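Local coordinates for magnetosome protein MamA (Magnetospirillum gryphiswaldense, PDB 3AS8) that probably acts as a tetratricopeptide-repeat scaffold that recognises copies of itself and assembles into magnetosome-associated complexes, at residues 33-38 with 61-66; 82-87 with 113-118; 153-158 with 165-170. All coordinates share one frame; numbering follows the deposited sequence.

Contact 1 (33-38 with 61-66)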
loop_
_atom_site.group_PDB
_atom_site.type_symbol
_atom_site.label_atom_id
_atom_site.label_comp_id
_atom_site.label_asym_id
_atom_site.label_seq_id
_atom_site.Cartn_x
_atom_site.Cartn_y
_atom_site.Cartn_z
ATOM N N GLN A 33 -11.870 22.315 6.092
ATOM C CA GLN A 33 -12.002 23.707 6.476
ATOM C C GLN A 33 -10.658 24.382 6.599
ATOM O O GLN A 33 -10.604 25.589 6.905
ATOM C CB GLN A 33 -12.762 23.803 7.810
ATOM C CG GLN A 33 -14.191 23.328 7.678
ATOM C CD GLN A 33 -14.962 23.445 8.968
ATOM O OE1 GLN A 33 -15.278 24.560 9.372
ATOM N NE2 GLN A 33 -15.281 22.307 9.616
ATOM N N VAL A 34 -9.572 23.614 6.449
ATOM C CA VAL A 34 -8.235 24.211 6.376
ATOM C C VAL A 34 -7.448 23.905 5.093
ATOM O O VAL A 34 -6.521 24.662 4.743
ATOM C CB VAL A 34 -7.353 23.919 7.629
ATOM C CG1 VAL A 34 -7.200 22.457 7.943
ATOM C CG2 VAL A 34 -5.982 24.580 7.439
ATOM N N TYR A 35 -7.802 22.830 4.382
ATOM C CA TYR A 35 -7.057 22.460 3.183
ATOM C C TYR A 35 -7.199 23.572 2.155
ATOM O O TYR A 35 -8.293 24.036 1.900
ATOM C CB TYR A 35 -7.524 21.111 2.574
ATOM C CG TYR A 35 -6.878 20.855 1.247
ATOM C CD1 TYR A 35 -5.506 20.573 1.172
ATOM C CD2 TYR A 35 -7.598 20.921 0.064
ATOM C CE1 TYR A 35 -4.835 20.386 -0.089
ATOM C CE2 TYR A 35 -6.951 20.695 -1.205
ATOM C CZ TYR A 35 -5.576 20.451 -1.257
ATOM O OH TYR A 35 -4.964 20.253 -2.476
ATOM N N ASP A 36 -6.090 23.918 1.507
ATOM C CA ASP A 36 -6.065 25.009 0.533
ATOM C C ASP A 36 -4.975 24.627 -0.465
ATOM O O ASP A 36 -3.816 24.547 -0.074
ATOM C CB ASP A 36 -5.734 26.339 1.249
ATOM C CG ASP A 36 -5.697 27.523 0.302
ATOM O OD1 ASP A 36 -5.741 28.666 0.791
ATOM O OD2 ASP A 36 -5.666 27.288 -0.927
ATOM N N ALA A 37 -5.357 24.309 -1.703
ATOM C CA ALA A 37 -4.384 24.036 -2.796
ATOM C C ALA A 37 -3.291 25.101 -3.043
ATOM O O ALA A 37 -2.218 24.743 -3.558
ATOM C CB ALA A 37 -5.113 23.743 -4.136
ATOM N N ASP A 38 -3.529 26.373 -2.700
ATOM C CA ASP A 38 -2.523 27.449 -2.981
ATOM C C ASP A 38 -1.519 27.601 -1.843
ATOM O O ASP A 38 -0.325 27.788 -2.107
ATOM C CB ASP A 38 -3.145 28.821 -3.232
ATOM C CG ASP A 38 -4.497 28.733 -3.861
ATOM O OD1 ASP A 38 -5.485 28.900 -3.095
ATOM O OD2 ASP A 38 -4.555 28.472 -5.095
ATOM N N GLY A 61 -9.367 11.514 -2.913
ATOM C CA GLY A 61 -8.282 11.271 -2.018
ATOM C C GLY A 61 -6.909 11.028 -2.651
ATOM O O GLY A 61 -5.884 11.537 -2.151
ATOM N N THR A 62 -6.883 10.207 -3.703
ATOM C CA THR A 62 -5.666 9.924 -4.409
ATOM C C THR A 62 -5.143 11.190 -5.063
ATOM O O THR A 62 -3.949 11.366 -5.096
ATOM C CB THR A 62 -5.817 8.776 -5.439
ATOM O OG1 THR A 62 -6.878 9.118 -6.326
ATOM C CG2 THR A 62 -6.176 7.480 -4.664
ATOM N N GLU A 63 -6.020 12.051 -5.582
ATOM C CA GLU A 63 -5.540 13.329 -6.135
ATOM C C GLU A 63 -4.812 14.185 -5.074
ATOM O O GLU A 63 -3.780 14.809 -5.396
ATOM C CB GLU A 63 -6.733 14.077 -6.801
ATOM C CG GLU A 63 -6.619 15.605 -6.966
ATOM C CD GLU A 63 -7.113 16.380 -5.711
ATOM O OE1 GLU A 63 -8.211 16.046 -5.095
ATOM O OE2 GLU A 63 -6.346 17.288 -5.324
ATOM N N LEU A 64 -5.316 14.231 -3.810
ATOM C CA LEU A 64 -4.604 14.976 -2.736
ATOM C C LEU A 64 -3.249 14.336 -2.413
ATOM O O LEU A 64 -2.264 15.029 -2.102
ATOM C CB LEU A 64 -5.423 15.067 -1.417
ATOM C CG LEU A 64 -6.265 16.288 -1.158
ATOM C CD1 LEU A 64 -7.143 16.502 -2.375
ATOM C CD2 LEU A 64 -7.100 16.166 0.164
ATOM N N LEU A 65 -3.176 13.015 -2.536
ATOM C CA LEU A 65 -1.965 12.305 -2.210
ATOM C C LEU A 65 -0.974 12.547 -3.322
ATOM O O LEU A 65 0.186 12.701 -3.054
ATOM C CB LEU A 65 -2.216 10.806 -1.985
ATOM C CG LEU A 65 -2.952 10.429 -0.688
ATOM C CD1 LEU A 65 -3.381 8.954 -0.727
ATOM C CD2 LEU A 65 -2.127 10.753 0.618
ATOM N N GLU A 66 -1.455 12.631 -4.554
ATOM C CA GLU A 66 -0.590 12.920 -5.697
ATOM C C GLU A 66 0.012 14.349 -5.601
ATOM O O GLU A 66 1.177 14.554 -5.898
ATOM C CB GLU A 66 -1.411 12.785 -7.001
ATOM C CG GLU A 66 -1.795 11.347 -7.423
ATOM C CD GLU A 66 -2.866 11.202 -8.577
ATOM O OE1 GLU A 66 -3.120 10.018 -9.030
ATOM O OE2 GLU A 66 -3.502 12.217 -9.030
HETATM O O HOH W 1 -6.467 19.909 -4.575
#
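Tyr35 and Leu64 show how the tetratricopeptide-repeat solenoid, an array of stacked helices, can also bring a linker between helices into the packing. Tyr35 belongs to the loop that joins helix 24-31 to helix 42-54, whereas Leu64 sits on helix 58-71, and almost all of the modest 92 Å² buried between the two segments belongs to these two residues. The tighter part is apolar: Leu64 CG approaches Tyr35 CZ obliquely at 4.2 Å, a contact of ordinary van der Waals closeness. The tyrosine reaches so far because its CG lies anti to the backbone N (chi1 172°), which carries the ring out of the loop and on to the helix. Over the opposite face of the ring the loop folds back, Ala37 N lying 3.9 Å from the ring plane, near the rim. Leu48 of helix 42-54 touches both Tyr35 and Leu64.

The polar end is looser. Tyr35 OH and Glu63 OE2 remain 4.3 Å apart, too far for a direct bond, and a single water spans the gap; it lies in the plane of the ring at its edge. Glu63 OE2 has a stronger partner in Arg67 of its own helix, with which it forms a salt bridge, so the water link adds to an existing ion pair. Farther along the loop, toward the exposed Ala37 and Asp38, an Asx turn takes over: Asp36 OD2 accepts from Asp38 N at 2.9 Å, the amide arriving from above the carboxylate plane. In the bridge itself, the water oxygen lies 2.6 Å from Tyr35 OH and donates to Glu63 OE2 over 2.7 Å.

Contact 2 (82-87 with 113-118). With SO4 (sulfate ion), chain C.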
loop_
_atom_site.group_PDB
_atom_site.type_symbol
_atom_site.label_atom_id
_atom_site.label_comp_id
_atom_site.label_asym_id
_atom_site.label_seq_id
_atom_site.Cartn_x
_atom_site.Cartn_y
_atom_site.Cartn_z
ATOM N N LEU A 82 -0.224 6.102 -0.992
ATOM C CA LEU A 82 -0.581 6.278 -2.358
ATOM C C LEU A 82 -0.239 5.019 -3.174
ATOM O O LEU A 82 -1.061 4.559 -3.944
ATOM C CB LEU A 82 0.093 7.471 -2.952
ATOM C CG LEU A 82 -0.152 7.859 -4.390
ATOM C CD1 LEU A 82 -1.716 7.976 -4.640
ATOM C CD2 LEU A 82 0.699 9.195 -4.770
ATOM N N GLY A 83 0.952 4.456 -2.973
ATOM C CA GLY A 83 1.359 3.234 -3.683
ATOM C C GLY A 83 0.413 2.107 -3.376
ATOM O O GLY A 83 -0.045 1.415 -4.275
ATOM N N LEU A 84 0.103 1.884 -2.108
ATOM C CA LEU A 84 -0.877 0.847 -1.785
ATOM C C LEU A 84 -2.269 1.076 -2.379
ATOM O O LEU A 84 -2.979 0.108 -2.768
ATOM C CB LEU A 84 -0.969 0.616 -0.233
ATOM C CG LEU A 84 0.339 0.040 0.347
ATOM C CD1 LEU A 84 0.310 -0.015 1.908
ATOM C CD2 LEU A 84 0.620 -1.370 -0.330
ATOM N N THR A 85 -2.685 2.345 -2.382
ATOM C CA THR A 85 -3.987 2.688 -2.910
ATOM C C THR A 85 -4.034 2.416 -4.411
ATOM O O THR A 85 -5.011 1.844 -4.876
ATOM C CB THR A 85 -4.454 4.110 -2.586
ATOM O OG1 THR A 85 -4.539 4.256 -1.163
ATOM C CG2 THR A 85 -5.869 4.326 -3.124
ATOM N N TYR A 86 -2.991 2.778 -5.138
ATOM C CA TYR A 86 -2.918 2.442 -6.561
ATOM C C TYR A 86 -3.091 0.958 -6.874
ATOM O O TYR A 86 -3.863 0.559 -7.818
ATOM C CB TYR A 86 -1.645 2.977 -7.136
ATOM C CG TYR A 86 -1.587 4.475 -7.377
ATOM C CD1 TYR A 86 -2.699 5.221 -7.830
ATOM C CD2 TYR A 86 -0.366 5.105 -7.364
ATOM C CE1 TYR A 86 -2.552 6.621 -8.148
ATOM C CE2 TYR A 86 -0.211 6.435 -7.677
ATOM C CZ TYR A 86 -1.289 7.187 -8.083
ATOM O OH TYR A 86 -1.045 8.538 -8.359
ATOM N N VAL A 87 -2.434 0.086 -6.085
ATOM C CA VAL A 87 -2.594 -1.346 -6.328
ATOM C C VAL A 87 -4.081 -1.676 -6.137
ATOM O O VAL A 87 -4.680 -2.469 -6.916
ATOM C CB VAL A 87 -1.728 -2.219 -5.341
ATOM C CG1 VAL A 87 -2.068 -3.699 -5.583
ATOM C CG2 VAL A 87 -0.244 -1.839 -5.458
ATOM N N ARG A 113 6.237 -4.997 0.042
ATOM C CA ARG A 113 7.013 -5.801 -0.895
ATOM C C ARG A 113 6.082 -6.775 -1.604
ATOM O O ARG A 113 6.235 -7.021 -2.781
ATOM C CB ARG A 113 8.090 -6.616 -0.124
ATOM C CG ARG A 113 8.919 -7.547 -0.953
ATOM C CD ARG A 113 9.624 -6.887 -2.090
ATOM N NE ARG A 113 10.763 -6.091 -1.662
ATOM C CZ ARG A 113 11.623 -5.486 -2.485
ATOM N NH1 ARG A 113 12.648 -4.847 -1.983
ATOM N NH2 ARG A 113 11.534 -5.576 -3.791
ATOM N N PHE A 114 5.130 -7.358 -0.871
ATOM C CA PHE A 114 4.110 -8.247 -1.455
ATOM C C PHE A 114 3.281 -7.579 -2.554
ATOM O O PHE A 114 3.247 -8.087 -3.636
ATOM C CB PHE A 114 3.231 -8.823 -0.414
ATOM C CG PHE A 114 2.208 -9.771 -0.969
ATOM C CD1 PHE A 114 2.581 -11.025 -1.469
ATOM C CD2 PHE A 114 0.891 -9.388 -1.094
ATOM C CE1 PHE A 114 1.673 -11.844 -2.002
ATOM C CE2 PHE A 114 -0.014 -10.203 -1.575
ATOM C CZ PHE A 114 0.332 -11.429 -2.062
ATOM N N ARG A 115 2.758 -6.373 -2.288
ATOM C CA ARG A 115 1.959 -5.647 -3.258
ATOM C C ARG A 115 2.770 -5.178 -4.443
ATOM O O ARG A 115 2.261 -5.132 -5.560
ATOM C CB ARG A 115 1.189 -4.478 -2.572
ATOM C CG ARG A 115 0.295 -4.950 -1.378
ATOM C CD ARG A 115 -0.802 -5.820 -1.796
ATOM N NE ARG A 115 -1.442 -6.351 -0.612
ATOM C CZ ARG A 115 -2.386 -7.277 -0.590
ATOM N NH1 ARG A 115 -2.835 -7.706 0.587
ATOM N NH2 ARG A 115 -2.885 -7.778 -1.730
ATOM N N LEU A 116 4.042 -4.871 -4.225
ATOM C CA LEU A 116 4.943 -4.588 -5.302
ATOM C C LEU A 116 5.078 -5.796 -6.244
ATOM O O LEU A 116 5.017 -5.686 -7.473
ATOM C CB LEU A 116 6.308 -4.224 -4.765
ATOM C CG LEU A 116 7.429 -4.046 -5.818
ATOM C CD1 LEU A 116 7.029 -3.029 -6.877
ATOM C CD2 LEU A 116 8.800 -3.673 -5.129
ATOM N N GLY A 117 5.291 -6.982 -5.677
ATOM C CA GLY A 117 5.204 -8.160 -6.513
ATOM C C GLY A 117 3.914 -8.335 -7.305
ATOM O O GLY A 117 3.941 -8.729 -8.476
ATOM N N VAL A 118 2.769 -8.113 -6.664
ATOM C CA VAL A 118 1.499 -8.231 -7.314
ATOM C C VAL A 118 1.420 -7.268 -8.462
ATOM O O VAL A 118 0.878 -7.628 -9.498
ATOM C CB VAL A 118 0.272 -7.978 -6.368
ATOM C CG1 VAL A 118 -1.048 -8.049 -7.129
ATOM C CG2 VAL A 118 0.208 -9.089 -5.269
HETATM S S SO4 C . -5.996 -9.407 -0.248
HETATM O O1 SO4 C . -6.207 -7.959 -0.381
HETATM O O2 SO4 C . -5.585 -9.737 1.123
HETATM O O3 SO4 C . -7.245 -10.106 -0.550
HETATM O O4 SO4 C . -5.002 -9.882 -1.213
#
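Arg115 CG lies beside the backbone N (chi1 -56°) and the chain bends at chi2 (-65°), which sets CG against Leu84 and turns the guanidinium away. Leu84 CD2 meets Arg115 CG at 3.7 Å, the two side chains crossing at about a right angle. Arg115 CB, already pointing toward helix 76-88, meets CG2 of Val87 at 4.2 Å. Helices 76-88 and 110-122 of the tetratricopeptide-repeat array thus meet through the aliphatic half of an arginine.

The charged half is gripped separately. Phe114 CE2 lies 3.7 Å over one face of the guanidinium, offset toward its rim; Asn111 OD1 accepts from NE, and a sulfate, probably from the crystallisation liquor, takes a bond from Arg115 NH2 to O4 (3.0 Å, 168°) and a weak one from NH1 to O2. With an alanine in its place, Leu84 CD2 would keep only the CB contact, and the loss of the methylenes and guanidinium would probably open a gap beside Leu84 and weaken the hold on the sulfate. The Lys145 side chain touches that of Arg115. Methylenes thus pack on the neighbouring helix while the guanidinium is left to bind polar groups, consistent with a place where an anion can settle.

Contact 3 (153-158 with 165-170)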
loop_
_atom_site.group_PDB
_atom_site.type_symbol
_atom_site.label_atom_id
_atom_site.label_comp_id
_atom_site.label_asym_id
_atom_site.label_seq_id
_atom_site.Cartn_x
_atom_site.Cartn_y
_atom_site.Cartn_z
ATOM N N SER A 153 3.311 -16.898 -11.067
ATOM C CA SER A 153 4.134 -16.094 -11.948
ATOM C C SER A 153 4.962 -17.072 -12.842
ATOM O O SER A 153 5.099 -16.885 -14.031
ATOM C CB SER A 153 5.033 -15.203 -11.127
ATOM O OG SER A 153 4.386 -14.156 -10.389
ATOM N N TYR A 154 5.494 -18.132 -12.240
ATOM C CA TYR A 154 6.220 -19.109 -13.000
ATOM C C TYR A 154 5.306 -19.725 -14.066
ATOM O O TYR A 154 5.702 -19.846 -15.229
ATOM C CB TYR A 154 6.838 -20.153 -12.114
ATOM C CG TYR A 154 8.214 -19.861 -11.506
ATOM C CD1 TYR A 154 9.342 -19.595 -12.296
ATOM C CD2 TYR A 154 8.400 -19.986 -10.148
ATOM C CE1 TYR A 154 10.613 -19.367 -11.707
ATOM C CE2 TYR A 154 9.612 -19.778 -9.566
ATOM C CZ TYR A 154 10.729 -19.459 -10.343
ATOM O OH TYR A 154 11.877 -19.274 -9.654
ATOM N N GLU A 155 4.082 -20.115 -13.690
ATOM C CA GLU A 155 3.206 -20.789 -14.623
ATOM C C GLU A 155 2.908 -19.922 -15.819
ATOM O O GLU A 155 2.834 -20.432 -16.914
ATOM C CB GLU A 155 1.936 -21.231 -13.901
ATOM C CG GLU A 155 0.829 -21.878 -14.703
ATOM C CD GLU A 155 -0.288 -22.374 -13.739
ATOM O OE1 GLU A 155 -1.368 -21.706 -13.673
ATOM O OE2 GLU A 155 -0.070 -23.381 -13.003
ATOM N N GLN A 156 2.772 -18.612 -15.610
ATOM C CA GLN A 156 2.503 -17.659 -16.645
ATOM C C GLN A 156 3.662 -17.516 -17.611
ATOM O O GLN A 156 3.437 -17.097 -18.752
ATOM C CB GLN A 156 2.150 -16.270 -16.061
ATOM C CG GLN A 156 0.727 -16.224 -15.437
ATOM C CD GLN A 156 0.476 -14.941 -14.686
ATOM O OE1 GLN A 156 -0.116 -14.013 -15.242
ATOM N NE2 GLN A 156 0.909 -14.881 -13.416
ATOM N N MET A 157 4.879 -17.833 -17.187
ATOM C CA MET A 157 5.984 -17.912 -18.116
ATOM C C MET A 157 6.087 -19.317 -18.818
ATOM O O MET A 157 6.975 -19.539 -19.636
ATOM C CB MET A 157 7.286 -17.666 -17.379
ATOM C CG MET A 157 7.335 -16.252 -16.857
ATOM S SD MET A 157 8.978 -15.833 -16.301
ATOM C CE MET A 157 8.981 -16.580 -14.703
ATOM N N GLY A 158 5.195 -20.242 -18.496
ATOM C CA GLY A 158 5.321 -21.656 -18.938
ATOM C C GLY A 158 6.345 -22.490 -18.162
ATOM O O GLY A 158 6.668 -23.599 -18.570
ATOM N N PRO A 165 6.671 -27.148 -7.106
ATOM C CA PRO A 165 7.121 -27.129 -5.711
ATOM C C PRO A 165 6.560 -25.954 -4.905
ATOM O O PRO A 165 6.314 -26.088 -3.718
ATOM C CB PRO A 165 8.679 -27.011 -5.787
ATOM C CG PRO A 165 9.017 -26.933 -7.180
ATOM C CD PRO A 165 7.781 -27.126 -8.063
ATOM N N HIS A 166 6.377 -24.793 -5.552
ATOM C CA HIS A 166 5.733 -23.652 -4.898
ATOM C C HIS A 166 4.240 -23.867 -4.573
ATOM O O HIS A 166 3.756 -23.499 -3.508
ATOM C CB HIS A 166 6.002 -22.403 -5.689
ATOM C CG HIS A 166 7.447 -21.961 -5.612
ATOM N ND1 HIS A 166 8.003 -21.411 -4.476
ATOM C CD2 HIS A 166 8.420 -21.931 -6.554
ATOM C CE1 HIS A 166 9.264 -21.081 -4.718
ATOM N NE2 HIS A 166 9.545 -21.392 -5.977
ATOM N N PHE A 167 3.495 -24.457 -5.490
ATOM C CA PHE A 167 2.122 -24.826 -5.175
ATOM C C PHE A 167 2.058 -25.777 -3.997
ATOM O O PHE A 167 1.156 -25.671 -3.184
ATOM C CB PHE A 167 1.426 -25.455 -6.405
ATOM C CG PHE A 167 0.957 -24.432 -7.448
ATOM C CD1 PHE A 167 -0.068 -23.540 -7.160
ATOM C CD2 PHE A 167 1.440 -24.473 -8.760
ATOM C CE1 PHE A 167 -0.500 -22.611 -8.099
ATOM C CE2 PHE A 167 0.953 -23.600 -9.730
ATOM C CZ PHE A 167 0.018 -22.622 -9.403
ATOM N N LYS A 168 2.952 -26.760 -3.958
ATOM C CA LYS A 168 2.889 -27.756 -2.907
ATOM C C LYS A 168 3.219 -27.095 -1.565
ATOM O O LYS A 168 2.594 -27.348 -0.529
ATOM C CB LYS A 168 3.893 -28.865 -3.218
ATOM C CG LYS A 168 3.426 -29.837 -4.363
ATOM C CD LYS A 168 4.434 -30.992 -4.482
ATOM C CE LYS A 168 3.933 -32.131 -5.349
ATOM N NZ LYS A 168 5.026 -33.042 -5.735
ATOM N N LYS A 169 4.236 -26.222 -1.563
ATOM C CA LYS A 169 4.596 -25.558 -0.343
ATOM C C LYS A 169 3.500 -24.640 0.196
ATOM O O LYS A 169 3.249 -24.583 1.431
ATOM C CB LYS A 169 5.885 -24.744 -0.575
ATOM C CG LYS A 169 6.438 -24.157 0.657
ATOM C CD LYS A 169 6.867 -25.225 1.633
ATOM C CE LYS A 169 7.749 -24.644 2.646
ATOM N NZ LYS A 169 7.848 -25.562 3.809
ATOM N N ALA A 170 2.894 -23.858 -0.695
ATOM C CA ALA A 170 1.721 -23.041 -0.350
ATOM C C ALA A 170 0.621 -23.882 0.303
ATOM O O ALA A 170 0.044 -23.455 1.317
ATOM C CB ALA A 170 1.173 -22.329 -1.576
HETATM O O HOH W 2 12.217 -20.941 -7.231
#
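The Tyr154 and His166 rings lie nearly parallel, their planes 23° apart, but they are slid so far along each other that they barely overlap and their centroids stand 5.8 Å apart. Contact is made at one corner, where Tyr154 CE2 comes within 3.9 Å of His166 CD2. At the edge of the imidazole, in its plane, sits a water that hydrogen-bonds to both His166 NE2 and Tyr154 OH, 3.0 Å from each, and so ties together the polar ends of the two slipped rings. The other imidazole nitrogen, ND1, is hydrogen-bonded to His147 ND1, and the two histidine rings also meet; with a partner at each nitrogen, the rotation of the His166 ring is probably well fixed.

These residues belong to a helical hairpin of the tetratricopeptide-repeat fold, formed by helix 144-156 and the long C-terminal helix 160-183. The first helix closes in a Schellman motif, in which Gly158 takes a positive phi (77°) and its N bonds back to Glu155 O at 2.8 Å. The second is kinked at Pro165, whose nitrogen makes no bond to the preceding turn.

Next to the ring pair, Glu155 and Phe167 form a second, more exposed point of contact. The glutamate runs extended, with CG anti to the backbone N (chi1 176°), and this carries OE2 across to the phenylalanine, 3.4 Å from CE2 and 3.7 Å from CZ. The two side chains cross at about a right angle, and the carboxylate oxygen comes up obliquely to the CE2-CZ side of the ring. Phe167 also packs on Ala151, one turn before Glu155 on helix 144-156.

The three contacts follow one another along the chain, each closing before the next opens, as expected of a solenoid in which each helix packs on others near it in sequence. Contacts 1 and 2 have centres about 22 Å apart yet touch directly, because helices 58-71 and 76-88 are consecutive: Glu66 OE1 and Tyr86 OH are 2.6 Å apart, a probable hydrogen bond, and Leu65 packs on Leu82. Contact 3 lies about 21 Å from contact 2 between centres, with nearest atoms about 6 Å apart. Contacts 1 and 3, about 43 Å apart between centres, sit on opposite sides of the chain's centre. The bound sulfate belongs to contact 2, and a second lies about 5 Å from the Arg115 side chain.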